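PDB 6TSB: peroxiredoxin from Clostridioides difficile, which joins a predicted peroxiredoxin to a family 18 chitinase, the domain seen here, and probably reduces peroxides and cleaves chitin on the spore coat. Local coordinates for residues N48-A51 with Q52-D55; F77-Q80 with L81-L84; I268-T271 with Y272-R276; A164-V168 with I169-K173. All blocks are in the same frame, centred on the assembly; numbering follows the deposited sequence.

The four contacts are local turns and helix ends spaced around one glycoside hydrolase family 18 domain, a TIM barrel. Contacts 1 and 2 are neighbours, their centres 12 Å apart, and they touch where Val49 CG1 of contact 1 packs 3.7 Å from Leu84 CD1 of contact 2. Contact 3 has its centre 21 Å from that of contact 1; both meet the second subunit. Contact 4 lies across the chain's centre from contact 3, with nearest atoms about 29 Å apart. The family's catalytic signature is expected at strand 133-137, outside all four contacts. Thr269 of contact 3 has its side chain about 3 Å from a bound di(hydroxyethyl)ether, probably a crystallisation additive.

Contact 1 of 4, residues N48-A51 with Q52-D55; sequences NVDA and QLLD
The carbonyl oxygen Ala51 O has two donors: Leu54 N donates to it at 3.2 Å, and Lys88 NZ, from farther along the chain, binds it as well. The same ammonium group reaches Leu54 O, which helps to explain how two acceptors, Ala51 O and Leu54 O, can sit only 3.0 Å apart; the lysine charge probably offsets their mutual repulsion. One residue earlier, Leu53 N donates to Asp50 O over 3.1 Å, giving two overlapping beta turns. Asp50 adds an Asx turn at the start. With CG anti to its own backbone N (chi1 -179°), its carboxylate is carried beside the advancing chain, where OD1 receives Gln52 N at 3.1 Å from above the carboxylate plane. OD2 of the same group lies 3.7 Å from Leu53 CG, so the leucine branch point rests against the carboxylate, the two side chains crossing at about a right angle. Beside the turns, Val49 CG1 meets Leu54 CD1 at 3.9 Å, again nearly perpendicular, in a small buried apolar contact. This compact turn provides part of the connection from strand 37-43 to the parallel strand 56-64: Val49 and Leu54 pack back on strand 37-43, while Asp50 and Leu53 lie against Asn340 and Ala343 of the second subunit.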
ATOM      1  N   ASN A  48       6.278  -5.386 -28.259  1.00 49.83           N
ATOM      2  CA  ASN A  48       6.041  -5.889 -26.874  1.00 58.07           C
ATOM      3  C   ASN A  48       4.551  -6.158 -26.580  1.00 53.38           C
ATOM      4  O   ASN A  48       4.199  -6.395 -25.428  1.00 50.50           O
ATOM      5  CB  ASN A  48       6.692  -4.945 -25.868  1.00 58.39           C
ATOM      6  CG  ASN A  48       8.206  -4.989 -25.951  1.00 63.54           C
ATOM      7  OD1 ASN A  48       8.789  -6.074 -26.065  1.00 56.40           O
ATOM      8  ND2 ASN A  48       8.843  -3.824 -25.897  1.00 60.94           N
ATOM      9  N   VAL A  49       3.704  -6.197 -27.589  1.00 51.12           N
ATOM     10  CA  VAL A  49       2.328  -6.729 -27.438  1.00 57.05           C
ATOM     11  C   VAL A  49       2.397  -8.246 -27.221  1.00 56.09           C
ATOM     12  O   VAL A  49       3.105  -8.912 -27.990  1.00 53.43           O
ATOM     13  CB  VAL A  49       1.476  -6.343 -28.658  1.00 54.70           C
ATOM     14  CG1 VAL A  49       0.161  -7.090 -28.686  1.00 55.59           C
ATOM     15  CG2 VAL A  49       1.249  -4.838 -28.682  1.00 54.19           C
ATOM     16  N   ASP A  50       1.651  -8.746 -26.225  1.00 52.94           N
ATOM     17  CA  ASP A  50       1.489 -10.191 -25.917  1.00 51.81           C
ATOM     18  C   ASP A  50       0.092 -10.608 -26.370  1.00 52.91           C
ATOM     19  O   ASP A  50      -0.886 -10.380 -25.616  1.00 56.66           O
ATOM     20  CB  ASP A  50       1.779 -10.474 -24.430  1.00 54.08           C
ATOM     21  CG  ASP A  50       1.673 -11.943 -24.004  1.00 56.63           C
ATOM     22  OD1 ASP A  50       1.299 -12.813 -24.852  1.00 60.38           O
ATOM     23  OD2 ASP A  50       1.990 -12.227 -22.825  1.00 67.06           O
ATOM     24  N   ALA A  51      -0.012 -11.213 -27.546  1.00 51.93           N
ATOM     25  CA  ALA A  51      -1.301 -11.676 -28.107  1.00 55.47           C
ATOM     26  C   ALA A  51      -2.090 -12.532 -27.100  1.00 53.82           C
ATOM     27  O   ALA A  51      -3.341 -12.573 -27.180  1.00 55.68           O
ATOM     28  CB  ALA A  51      -1.037 -12.461 -29.359  1.00 53.97           C
ATOM     29  N   GLN A  52      -1.383 -13.295 -26.271  1.00 58.17           N
ATOM     30  CA  GLN A  52      -1.965 -14.316 -25.355  1.00 59.84           C
ATOM     31  C   GLN A  52      -2.867 -13.632 -24.316  1.00 53.40           C
ATOM     32  O   GLN A  52      -3.806 -14.277 -23.873  1.00 49.48           O
ATOM     33  CB  GLN A  52      -0.843 -15.120 -24.670  1.00 62.18           C
ATOM     34  CG  GLN A  52       0.084 -15.864 -25.636  1.00 61.87           C
ATOM     35  CD  GLN A  52      -0.707 -16.650 -26.651  1.00 62.01           C
ATOM     36  OE1 GLN A  52      -0.494 -16.544 -27.860  1.00 66.90           O
ATOM     37  NE2 GLN A  52      -1.701 -17.378 -26.169  1.00 63.52           N
ATOM     38  N   LEU A  53      -2.569 -12.385 -23.932  1.00 48.53           N
ATOM     39  CA  LEU A  53      -3.348 -11.593 -22.948  1.00 52.36           C
ATOM     40  C   LEU A  53      -4.644 -11.008 -23.547  1.00 59.64           C
ATOM     41  O   LEU A  53      -5.572 -10.716 -22.734  1.00 61.10           O
ATOM     42  CB  LEU A  53      -2.473 -10.453 -22.431  1.00 53.68           C
ATOM     43  CG  LEU A  53      -1.252 -10.839 -21.601  1.00 51.50           C
ATOM     44  CD1 LEU A  53      -0.513  -9.580 -21.187  1.00 50.50           C
ATOM     45  CD2 LEU A  53      -1.663 -11.643 -20.370  1.00 50.65           C
ATOM     46  N   LEU A  54      -4.716 -10.826 -24.874  1.00 51.75           N
ATOM     47  CA  LEU A  54      -5.686  -9.923 -25.560  1.00 49.31           C
ATOM     48  C   LEU A  54      -6.628 -10.723 -26.464  1.00 47.51           C
ATOM     49  O   LEU A  54      -6.153 -11.675 -27.083  1.00 44.53           O
ATOM     50  CB  LEU A  54      -4.902  -8.914 -26.394  1.00 47.68           C
ATOM     51  CG  LEU A  54      -3.829  -8.160 -25.626  1.00 49.97           C
ATOM     52  CD1 LEU A  54      -3.139  -7.147 -26.524  1.00 46.91           C
ATOM     53  CD2 LEU A  54      -4.419  -7.495 -24.398  1.00 46.40           C
ATOM     54  N   ASP A  55      -7.911 -10.330 -26.534  1.00 44.62           N
ATOM     55  CA  ASP A  55      -8.875 -10.828 -27.552  1.00 46.53           C
ATOM     56  C   ASP A  55      -8.751  -9.967 -28.813  1.00 44.74           C
ATOM     57  O   ASP A  55      -9.133 -10.430 -29.904  1.00 44.27           O
ATOM     58  CB  ASP A  55     -10.319 -10.800 -27.037  1.00 55.45           C
ATOM     59  CG  ASP A  55     -10.591 -11.681 -25.831  1.00 51.30           C
ATOM     60  OD1 ASP A  55     -10.742 -12.883 -26.044  1.00 51.18           O
ATOM     61  OD2 ASP A  55     -10.650 -11.142 -24.695  1.00 56.12           O
TER

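Contact 2 of 4, residues F77-Q80 with L81-L84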
ATOM      1  N   PHE A  77       4.294  -0.973 -38.706  1.00 46.99           N
ATOM      2  CA  PHE A  77       3.752  -1.304 -37.359  1.00 47.23           C
ATOM      3  C   PHE A  77       2.458  -2.113 -37.484  1.00 44.77           C
ATOM      4  O   PHE A  77       2.250  -3.065 -36.710  1.00 48.01           O
ATOM      5  CB  PHE A  77       3.523  -0.030 -36.551  1.00 44.59           C
ATOM      6  CG  PHE A  77       4.790   0.679 -36.145  1.00 48.03           C
ATOM      7  CD1 PHE A  77       6.010   0.014 -36.101  1.00 50.14           C
ATOM      8  CD2 PHE A  77       4.757   2.020 -35.782  1.00 49.20           C
ATOM      9  CE1 PHE A  77       7.166   0.681 -35.719  1.00 46.93           C
ATOM     10  CE2 PHE A  77       5.919   2.690 -35.430  1.00 51.69           C
ATOM     11  CZ  PHE A  77       7.118   2.020 -35.400  1.00 49.97           C
ATOM     12  N   LEU A  78       1.631  -1.774 -38.460  1.00 43.31           N
ATOM     13  CA  LEU A  78       0.322  -2.431 -38.633  1.00 45.52           C
ATOM     14  C   LEU A  78       0.582  -3.824 -39.220  1.00 45.58           C
ATOM     15  O   LEU A  78      -0.090  -4.782 -38.800  1.00 43.87           O
ATOM     16  CB  LEU A  78      -0.574  -1.584 -39.545  1.00 41.47           C
ATOM     17  CG  LEU A  78      -1.872  -2.274 -39.982  1.00 45.34           C
ATOM     18  CD1 LEU A  78      -2.714  -2.670 -38.778  1.00 45.32           C
ATOM     19  CD2 LEU A  78      -2.695  -1.393 -40.908  1.00 48.13           C
ATOM     20  N   ASN A  79       1.485  -3.932 -40.192  1.00 44.76           N
ATOM     21  CA  ASN A  79       1.826  -5.250 -40.782  1.00 45.20           C
ATOM     22  C   ASN A  79       2.442  -6.117 -39.686  1.00 43.62           C
ATOM     23  O   ASN A  79       2.072  -7.302 -39.601  1.00 49.18           O
ATOM     24  CB  ASN A  79       2.744  -5.116 -41.993  1.00 52.79           C
ATOM     25  CG  ASN A  79       2.037  -4.496 -43.177  1.00 53.47           C
ATOM     26  OD1 ASN A  79       2.602  -3.635 -43.847  1.00 49.11           O
ATOM     27  ND2 ASN A  79       0.808  -4.922 -43.425  1.00 47.71           N
ATOM     28  N   GLN A  80       3.334  -5.550 -38.872  1.00 42.50           N
ATOM     29  CA  GLN A  80       3.980  -6.290 -37.758  1.00 46.25           C
ATOM     30  C   GLN A  80       2.882  -6.828 -36.840  1.00 47.78           C
ATOM     31  O   GLN A  80       2.846  -8.035 -36.578  1.00 55.33           O
ATOM     32  CB  GLN A  80       4.946  -5.391 -36.992  1.00 44.26           C
ATOM     33  CG  GLN A  80       5.808  -6.157 -35.999  1.00 42.45           C
ATOM     34  CD  GLN A  80       6.775  -5.262 -35.275  1.00 38.22           C
ATOM     35  OE1 GLN A  80       7.152  -4.214 -35.786  1.00 35.80           O
ATOM     36  NE2 GLN A  80       7.180  -5.669 -34.084  1.00 37.87           N
ATOM     37  N   LEU A  81       1.949  -5.962 -36.471  1.00 47.64           N
ATOM     38  CA  LEU A  81       0.840  -6.288 -35.535  1.00 45.08           C
ATOM     39  C   LEU A  81      -0.074  -7.348 -36.162  1.00 44.08           C
ATOM     40  O   LEU A  81      -0.512  -8.244 -35.426  1.00 50.80           O
ATOM     41  CB  LEU A  81       0.126  -4.981 -35.184  1.00 44.91           C
ATOM     42  CG  LEU A  81      -1.054  -5.099 -34.231  1.00 47.31           C
ATOM     43  CD1 LEU A  81      -0.593  -5.492 -32.830  1.00 47.95           C
ATOM     44  CD2 LEU A  81      -1.800  -3.775 -34.201  1.00 48.60           C
ATOM     45  N   LEU A  82      -0.286  -7.310 -37.478  1.00 40.42           N
ATOM     46  CA  LEU A  82      -1.148  -8.265 -38.213  1.00 45.18           C
ATOM     47  C   LEU A  82      -0.514  -9.646 -38.162  1.00 51.04           C
ATOM     48  O   LEU A  82      -1.272 -10.626 -38.230  1.00 49.86           O
ATOM     49  CB  LEU A  82      -1.330  -7.829 -39.674  1.00 46.59           C
ATOM     50  CG  LEU A  82      -2.452  -6.816 -39.899  1.00 47.80           C
ATOM     51  CD1 LEU A  82      -2.373  -6.205 -41.281  1.00 48.66           C
ATOM     52  CD2 LEU A  82      -3.801  -7.469 -39.690  1.00 46.56           C
ATOM     53  N   ALA A  83       0.815  -9.705 -38.100  1.00 47.70           N
ATOM     54  CA  ALA A  83       1.572 -10.972 -38.127  1.00 55.30           C
ATOM     55  C   ALA A  83       1.327 -11.776 -36.836  1.00 51.52           C
ATOM     56  O   ALA A  83       1.474 -13.001 -36.890  1.00 56.04           O
ATOM     57  CB  ALA A  83       3.031 -10.673 -38.345  1.00 50.91           C
ATOM     58  N   LEU A  84       0.940 -11.133 -35.728  1.00 49.74           N
ATOM     59  CA  LEU A  84       0.574 -11.834 -34.461  1.00 49.20           C
ATOM     60  C   LEU A  84      -0.535 -12.861 -34.697  1.00 46.89           C
ATOM     61  O   LEU A  84      -0.680 -13.724 -33.847  1.00 49.19           O
ATOM     62  CB  LEU A  84       0.119 -10.836 -33.396  1.00 46.37           C
ATOM     63  CG  LEU A  84       1.209  -9.914 -32.885  1.00 45.55           C
ATOM     64  CD1 LEU A  84       0.676  -9.014 -31.779  1.00 45.22           C
ATOM     65  CD2 LEU A  84       2.407 -10.731 -32.412  1.00 47.48           C
TER
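Leu81 N donates to Phe77 O at 2.9 Å, the first of the i to i+4 bonds that carry helix 75-83 through this stretch. The Leu81 side chain has CG anti to the backbone N (chi1 180°) and is buried against Val57 and Phe59 of strand 56-64, while its CB lies 3.2 Å from Phe77 O. Leu82 follows with a second bond, from its N to Leu78 O at 2.9 Å. Its side chain takes the other course, with CG beside the backbone N, and folds back over the preceding turn: Leu82 CG comes within 3.3 Å of Leu78 O, and Leu82 CD1 lies near two side chains, 4.2 Å from Leu78 CG and 4.0 Å from Asn79 ND2. Leu82 also packs on Val93 of strand 92-98. At Ala83 the pattern slackens, its N being shared by weak bonds to Asn79 O and to Gln80 O, the latter at 3.0 Å. Leu84 N then bonds to Leu81 O, a reach of three residues. The chemistry is that of an amphipathic helix: backbone bonds supply the polar grip, Leu78, Leu81 and Leu82 pack on barrel strands 56-64 and 92-98, Asn79 and Ala83 are on the exposed side, and Gln80 gives its NE2 to Thr47 OG1.

Contact 3 of 4, residues I268-T271 with Y272-R276; sequences ITRT and YDELR
Thr271 and Glu274 exchange bonds in both directions. Glu274 N donates to Thr271 OG1 at 3.0 Å, and Thr271 N donates in return to Glu274 OE1 at 3.1 Å, a fairly straight bond (162°) that reaches the anti side of the carboxylate. OG1 can accept because chi1 of 65° sets it between the threonine N and carbonyl carbon, facing the first turn. Thr271 O is used too: Leu275 N approaches almost in line with the C=O bond at 3.0 Å, and Glu274 N adds a weak second bond. This reciprocal pattern is a capping box, with Thr271 as N-cap where strand gives way to helix; the axes of segments 268-271 and 272-276 lie 84° apart. Beside it, Arg270 CB packs on Leu275 CD2 at 3.9 Å, and its CD lies 3.7 Å from Glu274 OE1. The charged groups do not meet, Arg270 NE staying 4.9 Å from Glu274 OE1; NH1 bonds instead to Thr269 O at 3.0 Å, and NE has a weak bond to Tyr279 OH. Across the dimer interface, Asp273 OD2 accepts from Gln338 N of the second subunit. Within the chain, Arg276 NE makes a weak bond to Tyr272 OH.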
ATOM      1  N   ILE A 268       1.189  17.665 -17.438  1.00 78.36           N
ATOM      2  CA  ILE A 268       2.191  16.568 -17.297  1.00 73.84           C
ATOM      3  C   ILE A 268       1.499  15.201 -17.448  1.00 68.07           C
ATOM      4  O   ILE A 268       0.411  15.001 -16.888  1.00 76.39           O
ATOM      5  CB  ILE A 268       2.973  16.737 -15.974  1.00 79.98           C
ATOM      6  CG1 ILE A 268       2.423  15.878 -14.838  1.00 90.58           C
ATOM      7  CG2 ILE A 268       3.057  18.197 -15.543  1.00 85.58           C
ATOM      8  CD1 ILE A 268       2.903  14.441 -14.859  1.00102.53           C
ATOM      9  N   THR A 269       2.107  14.294 -18.209  1.00 59.59           N
ATOM     10  CA  THR A 269       1.719  12.866 -18.300  1.00 60.78           C
ATOM     11  C   THR A 269       2.982  12.015 -18.202  1.00 59.22           C
ATOM     12  O   THR A 269       4.063  12.493 -18.575  1.00 59.70           O
ATOM     13  CB  THR A 269       0.960  12.527 -19.592  1.00 63.04           C
ATOM     14  OG1 THR A 269       1.842  12.596 -20.714  1.00 65.33           O
ATOM     15  CG2 THR A 269      -0.224  13.433 -19.840  1.00 61.43           C
ATOM     16  N   ARG A 270       2.842  10.790 -17.719  1.00 57.01           N
ATOM     17  CA  ARG A 270       3.959   9.828 -17.621  1.00 59.44           C
ATOM     18  C   ARG A 270       3.409   8.453 -17.985  1.00 54.88           C
ATOM     19  O   ARG A 270       2.297   8.146 -17.574  1.00 66.74           O
ATOM     20  CB  ARG A 270       4.571   9.877 -16.217  1.00 68.11           C
ATOM     21  CG  ARG A 270       5.194  11.217 -15.834  1.00 74.81           C
ATOM     22  CD  ARG A 270       6.445  11.590 -16.617  1.00 77.16           C
ATOM     23  NE  ARG A 270       7.145  12.743 -16.057  1.00 80.38           N
ATOM     24  CZ  ARG A 270       7.008  14.015 -16.449  1.00 75.87           C
ATOM     25  NH1 ARG A 270       6.169  14.365 -17.411  1.00 69.78           N
ATOM     26  NH2 ARG A 270       7.715  14.950 -15.845  1.00 80.03           N
ATOM     27  N   THR A 271       4.161   7.682 -18.754  1.00 51.33           N
ATOM     28  CA  THR A 271       3.856   6.271 -19.063  1.00 55.44           C
ATOM     29  C   THR A 271       4.012   5.449 -17.778  1.00 59.73           C
ATOM     30  O   THR A 271       4.818   5.852 -16.900  1.00 58.60           O
ATOM     31  CB  THR A 271       4.788   5.766 -20.166  1.00 61.88           C
ATOM     32  OG1 THR A 271       6.106   5.791 -19.609  1.00 61.19           O
ATOM     33  CG2 THR A 271       4.691   6.599 -21.430  1.00 57.52           C
ATOM     34  N   TYR A 272       3.315   4.319 -17.659  1.00 52.12           N
ATOM     35  CA  TYR A 272       3.515   3.432 -16.495  1.00 58.29           C
ATOM     36  C   TYR A 272       5.016   3.133 -16.368  1.00 62.05           C
ATOM     37  O   TYR A 272       5.552   3.315 -15.276  1.00 64.79           O
ATOM     38  CB  TYR A 272       2.692   2.155 -16.585  1.00 53.36           C
ATOM     39  CG  TYR A 272       2.878   1.300 -15.369  1.00 56.13           C
ATOM     40  CD1 TYR A 272       2.632   1.816 -14.102  1.00 62.10           C
ATOM     41  CD2 TYR A 272       3.321  -0.007 -15.472  1.00 63.75           C
ATOM     42  CE1 TYR A 272       2.802   1.045 -12.963  1.00 64.56           C
ATOM     43  CE2 TYR A 272       3.468  -0.802 -14.344  1.00 70.01           C
ATOM     44  CZ  TYR A 272       3.213  -0.276 -13.082  1.00 66.40           C
ATOM     45  OH  TYR A 272       3.358  -1.060 -11.964  1.00 61.84           O
ATOM     46  N   ASP A 273       5.671   2.741 -17.463  1.00 59.04           N
ATOM     47  CA  ASP A 273       7.142   2.519 -17.528  1.00 58.78           C
ATOM     48  C   ASP A 273       7.895   3.676 -16.847  1.00 58.31           C
ATOM     49  O   ASP A 273       8.780   3.361 -16.023  1.00 61.90           O
ATOM     50  CB  ASP A 273       7.549   2.193 -18.965  1.00 58.06           C
ATOM     51  CG  ASP A 273       6.977   0.838 -19.350  1.00 61.57           C
ATOM     52  OD1 ASP A 273       6.438   0.174 -18.415  1.00 54.71           O
ATOM     53  OD2 ASP A 273       7.037   0.460 -20.568  1.00 54.47           O
ATOM     54  N   GLU A 274       7.514   4.938 -17.079  1.00 53.40           N
ATOM     55  CA  GLU A 274       8.188   6.144 -16.511  1.00 58.86           C
ATOM     56  C   GLU A 274       7.861   6.334 -15.007  1.00 66.64           C
ATOM     57  O   GLU A 274       8.661   6.968 -14.301  1.00 64.90           O
ATOM     58  CB  GLU A 274       7.810   7.397 -17.311  1.00 59.93           C
ATOM     59  CG  GLU A 274       8.522   7.559 -18.654  1.00 64.44           C
ATOM     60  CD  GLU A 274       8.030   8.754 -19.474  1.00 73.16           C
ATOM     61  OE1 GLU A 274       6.817   9.103 -19.381  1.00 65.72           O
ATOM     62  OE2 GLU A 274       8.850   9.358 -20.198  1.00 68.15           O
ATOM     63  N   LEU A 275       6.717   5.853 -14.516  1.00 62.42           N
ATOM     64  CA  LEU A 275       6.385   5.843 -13.065  1.00 65.15           C
ATOM     65  C   LEU A 275       7.165   4.707 -12.375  1.00 65.43           C
ATOM     66  O   LEU A 275       7.689   4.922 -11.265  1.00 67.48           O
ATOM     67  CB  LEU A 275       4.865   5.668 -12.909  1.00 65.12           C
ATOM     68  CG  LEU A 275       3.974   6.782 -13.474  1.00 61.46           C
ATOM     69  CD1 LEU A 275       2.502   6.424 -13.338  1.00 59.85           C
ATOM     70  CD2 LEU A 275       4.247   8.115 -12.799  1.00 62.52           C
ATOM     71  N   ARG A 276       7.215   3.534 -13.016  1.00 64.19           N
ATOM     72  CA  ARG A 276       7.976   2.320 -12.616  1.00 71.63           C
ATOM     73  C   ARG A 276       9.453   2.667 -12.390  1.00 71.06           C
ATOM     74  O   ARG A 276      10.124   1.906 -11.699  1.00 70.31           O
ATOM     75  CB  ARG A 276       7.882   1.247 -13.712  1.00 76.65           C
ATOM     76  CG  ARG A 276       6.874   0.140 -13.452  1.00 80.99           C
ATOM     77  CD  ARG A 276       7.566  -1.025 -12.776  1.00 98.94           C
ATOM     78  NE  ARG A 276       6.652  -1.945 -12.110  1.00109.68           N
ATOM     79  CZ  ARG A 276       7.018  -3.017 -11.403  1.00113.60           C
ATOM     80  NH1 ARG A 276       8.296  -3.321 -11.240  1.00112.62           N
ATOM     81  NH2 ARG A 276       6.095  -3.784 -10.852  1.00116.88           N
TER

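Contact 4 of 4, residues A164-V168 with I169-K173; sequences AIRDV and IGDDK
Arg166 bends forward beyond the end of its own helix, its CD lying 3.3 Å from Gly170 O. CG is anti to the backbone N, and bends at chi2 and chi3 (60° and 75°) bring NH1 to two carbonyls at once: Gly170 O at 2.7 Å, met on a lone pair, and Lys173 O at 2.8 Å. Both oxygens lie near the guanidinium plane, at its edge, so this one nitrogen ties together the two ends of the turn 170-173. NH2 makes a salt bridge with Asp200 and a hydrogen bond to Ile198 O, which probably fixes the rotation of the group. Asp171 OD1 lies 4.5 Å from Arg166 NE, well out of the plane, so it offers charge attraction alone. Along the backbone, Ile169 N meets Ile165 O in a nearly straight bond and Gly170 N meets Arg166 O, after which Gly170 leaves the helix with positive phi. Ile165 CG2 and Ile169 CG2 lie side by side at 4.1 Å. These isoleucines face helix 112-128, touching Phe118, Val122 and Ile126, while the loop leads from helix 154-169 into barrel strand 174-179.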
ATOM      1  N   ALA A 164     -23.437   4.321 -43.098  1.00 45.07           N
ATOM      2  CA  ALA A 164     -22.749   4.176 -44.404  1.00 43.14           C
ATOM      3  C   ALA A 164     -21.584   3.184 -44.276  1.00 40.27           C
ATOM      4  O   ALA A 164     -21.490   2.307 -45.141  1.00 49.89           O
ATOM      5  CB  ALA A 164     -22.306   5.521 -44.919  1.00 42.23           C
ATOM      6  N   ILE A 165     -20.795   3.248 -43.200  1.00 42.86           N
ATOM      7  CA  ILE A 165     -19.693   2.267 -42.950  1.00 39.94           C
ATOM      8  C   ILE A 165     -20.280   0.858 -42.776  1.00 41.42           C
ATOM      9  O   ILE A 165     -19.863  -0.091 -43.485  1.00 41.90           O
ATOM     10  CB  ILE A 165     -18.844   2.723 -41.761  1.00 39.63           C
ATOM     11  CG1 ILE A 165     -18.304   4.139 -41.987  1.00 38.34           C
ATOM     12  CG2 ILE A 165     -17.750   1.705 -41.521  1.00 40.00           C
ATOM     13  CD1 ILE A 165     -17.529   4.734 -40.839  1.00 34.31           C
ATOM     14  N   ARG A 166     -21.265   0.705 -41.906  1.00 40.87           N
ATOM     15  CA  ARG A 166     -21.851  -0.640 -41.652  1.00 42.41           C
ATOM     16  C   ARG A 166     -22.456  -1.236 -42.934  1.00 43.88           C
ATOM     17  O   ARG A 166     -22.384  -2.504 -43.111  1.00 45.96           O
ATOM     18  CB  ARG A 166     -22.897  -0.579 -40.534  1.00 40.09           C
ATOM     19  CG  ARG A 166     -23.619  -1.902 -40.287  1.00 40.63           C
ATOM     20  CD  ARG A 166     -22.681  -3.022 -39.881  1.00 40.25           C
ATOM     21  NE  ARG A 166     -22.240  -2.857 -38.493  1.00 44.15           N
ATOM     22  CZ  ARG A 166     -21.288  -3.571 -37.891  1.00 44.65           C
ATOM     23  NH1 ARG A 166     -20.621  -4.510 -38.548  1.00 46.98           N
ATOM     24  NH2 ARG A 166     -20.996  -3.325 -36.628  1.00 41.43           N
ATOM     25  N   ASP A 167     -23.105  -0.401 -43.757  1.00 48.23           N
ATOM     26  CA  ASP A 167     -23.770  -0.846 -45.018  1.00 53.05           C
ATOM     27  C   ASP A 167     -22.710  -1.510 -45.923  1.00 53.39           C
ATOM     28  O   ASP A 167     -22.997  -2.567 -46.490  1.00 49.45           O
ATOM     29  CB  ASP A 167     -24.542   0.298 -45.706  1.00 62.05           C
ATOM     30  CG  ASP A 167     -25.869   0.722 -45.057  1.00 74.59           C
ATOM     31  OD1 ASP A 167     -26.298   0.062 -44.060  1.00 78.10           O
ATOM     32  OD2 ASP A 167     -26.482   1.727 -45.545  1.00 65.58           O
ATOM     33  N   VAL A 168     -21.496  -0.957 -45.994  1.00 56.38           N
ATOM     34  CA  VAL A 168     -20.410  -1.449 -46.904  1.00 56.77           C
ATOM     35  C   VAL A 168     -19.649  -2.625 -46.259  1.00 50.52           C
ATOM     36  O   VAL A 168     -19.517  -3.635 -46.934  1.00 45.81           O
ATOM     37  CB  VAL A 168     -19.492  -0.284 -47.340  1.00 57.23           C
ATOM     38  CG1 VAL A 168     -18.271  -0.727 -48.112  1.00 55.68           C
ATOM     39  CG2 VAL A 168     -20.269   0.711 -48.188  1.00 63.33           C
ATOM     40  N   ILE A 169     -19.181  -2.526 -45.007  1.00 50.99           N
ATOM     41  CA  ILE A 169     -18.235  -3.535 -44.434  1.00 46.08           C
ATOM     42  C   ILE A 169     -18.982  -4.808 -44.058  1.00 45.55           C
ATOM     43  O   ILE A 169     -18.315  -5.845 -44.018  1.00 50.65           O
ATOM     44  CB  ILE A 169     -17.427  -2.991 -43.248  1.00 46.50           C
ATOM     45  CG1 ILE A 169     -18.282  -2.859 -41.981  1.00 47.10           C
ATOM     46  CG2 ILE A 169     -16.738  -1.697 -43.647  1.00 47.34           C
ATOM     47  CD1 ILE A 169     -17.517  -2.476 -40.736  1.00 45.27           C
ATOM     48  N   GLY A 170     -20.296  -4.725 -43.816  1.00 49.33           N
ATOM     49  CA  GLY A 170     -21.169  -5.862 -43.442  1.00 51.48           C
ATOM     50  C   GLY A 170     -21.279  -6.060 -41.929  1.00 53.41           C
ATOM     51  O   GLY A 170     -20.655  -5.289 -41.151  1.00 47.68           O
ATOM     52  N   ASP A 171     -22.046  -7.068 -41.501  1.00 60.45           N
ATOM     53  CA  ASP A 171     -22.297  -7.362 -40.065  1.00 62.66           C
ATOM     54  C   ASP A 171     -21.116  -8.148 -39.476  1.00 64.84           C
ATOM     55  O   ASP A 171     -20.883  -7.998 -38.254  1.00 60.50           O
ATOM     56  CB  ASP A 171     -23.627  -8.098 -39.863  1.00 64.68           C
ATOM     57  CG  ASP A 171     -24.846  -7.346 -40.372  1.00 66.24           C
ATOM     58  OD1 ASP A 171     -24.839  -6.083 -40.354  1.00 65.12           O
ATOM     59  OD2 ASP A 171     -25.792  -8.028 -40.785  1.00 75.81           O
ATOM     60  N   ASP A 172     -20.386  -8.912 -40.306  1.00 61.49           N
ATOM     61  CA  ASP A 172     -19.296  -9.823 -39.859  1.00 61.34           C
ATOM     62  C   ASP A 172     -17.988  -9.081 -39.567  1.00 61.84           C
ATOM     63  O   ASP A 172     -16.991  -9.764 -39.356  1.00 63.21           O
ATOM     64  CB  ASP A 172     -19.007 -10.904 -40.897  1.00 66.43           C
ATOM     65  CG  ASP A 172     -20.113 -11.935 -40.968  1.00 76.39           C
ATOM     66  OD1 ASP A 172     -20.647 -12.301 -39.895  1.00 80.74           O
ATOM     67  OD2 ASP A 172     -20.439 -12.351 -42.090  1.00 80.89           O
ATOM     68  N   LYS A 173     -17.960  -7.750 -39.581  1.00 54.57           N
ATOM     69  CA  LYS A 173     -16.741  -6.979 -39.239  1.00 46.42           C
ATOM     70  C   LYS A 173     -17.024  -6.103 -38.021  1.00 48.22           C
ATOM     71  O   LYS A 173     -18.167  -5.621 -37.816  1.00 55.33           O
ATOM     72  CB  LYS A 173     -16.270  -6.077 -40.385  1.00 54.07           C
ATOM     73  CG  LYS A 173     -15.867  -6.767 -41.683  1.00 50.19           C
ATOM     74  CD  LYS A 173     -14.550  -7.494 -41.568  1.00 53.97           C
ATOM     75  CE  LYS A 173     -14.240  -8.361 -42.766  1.00 52.39           C
ATOM     76  NZ  LYS A 173     -13.055  -9.187 -42.475  1.00 56.16           N
TER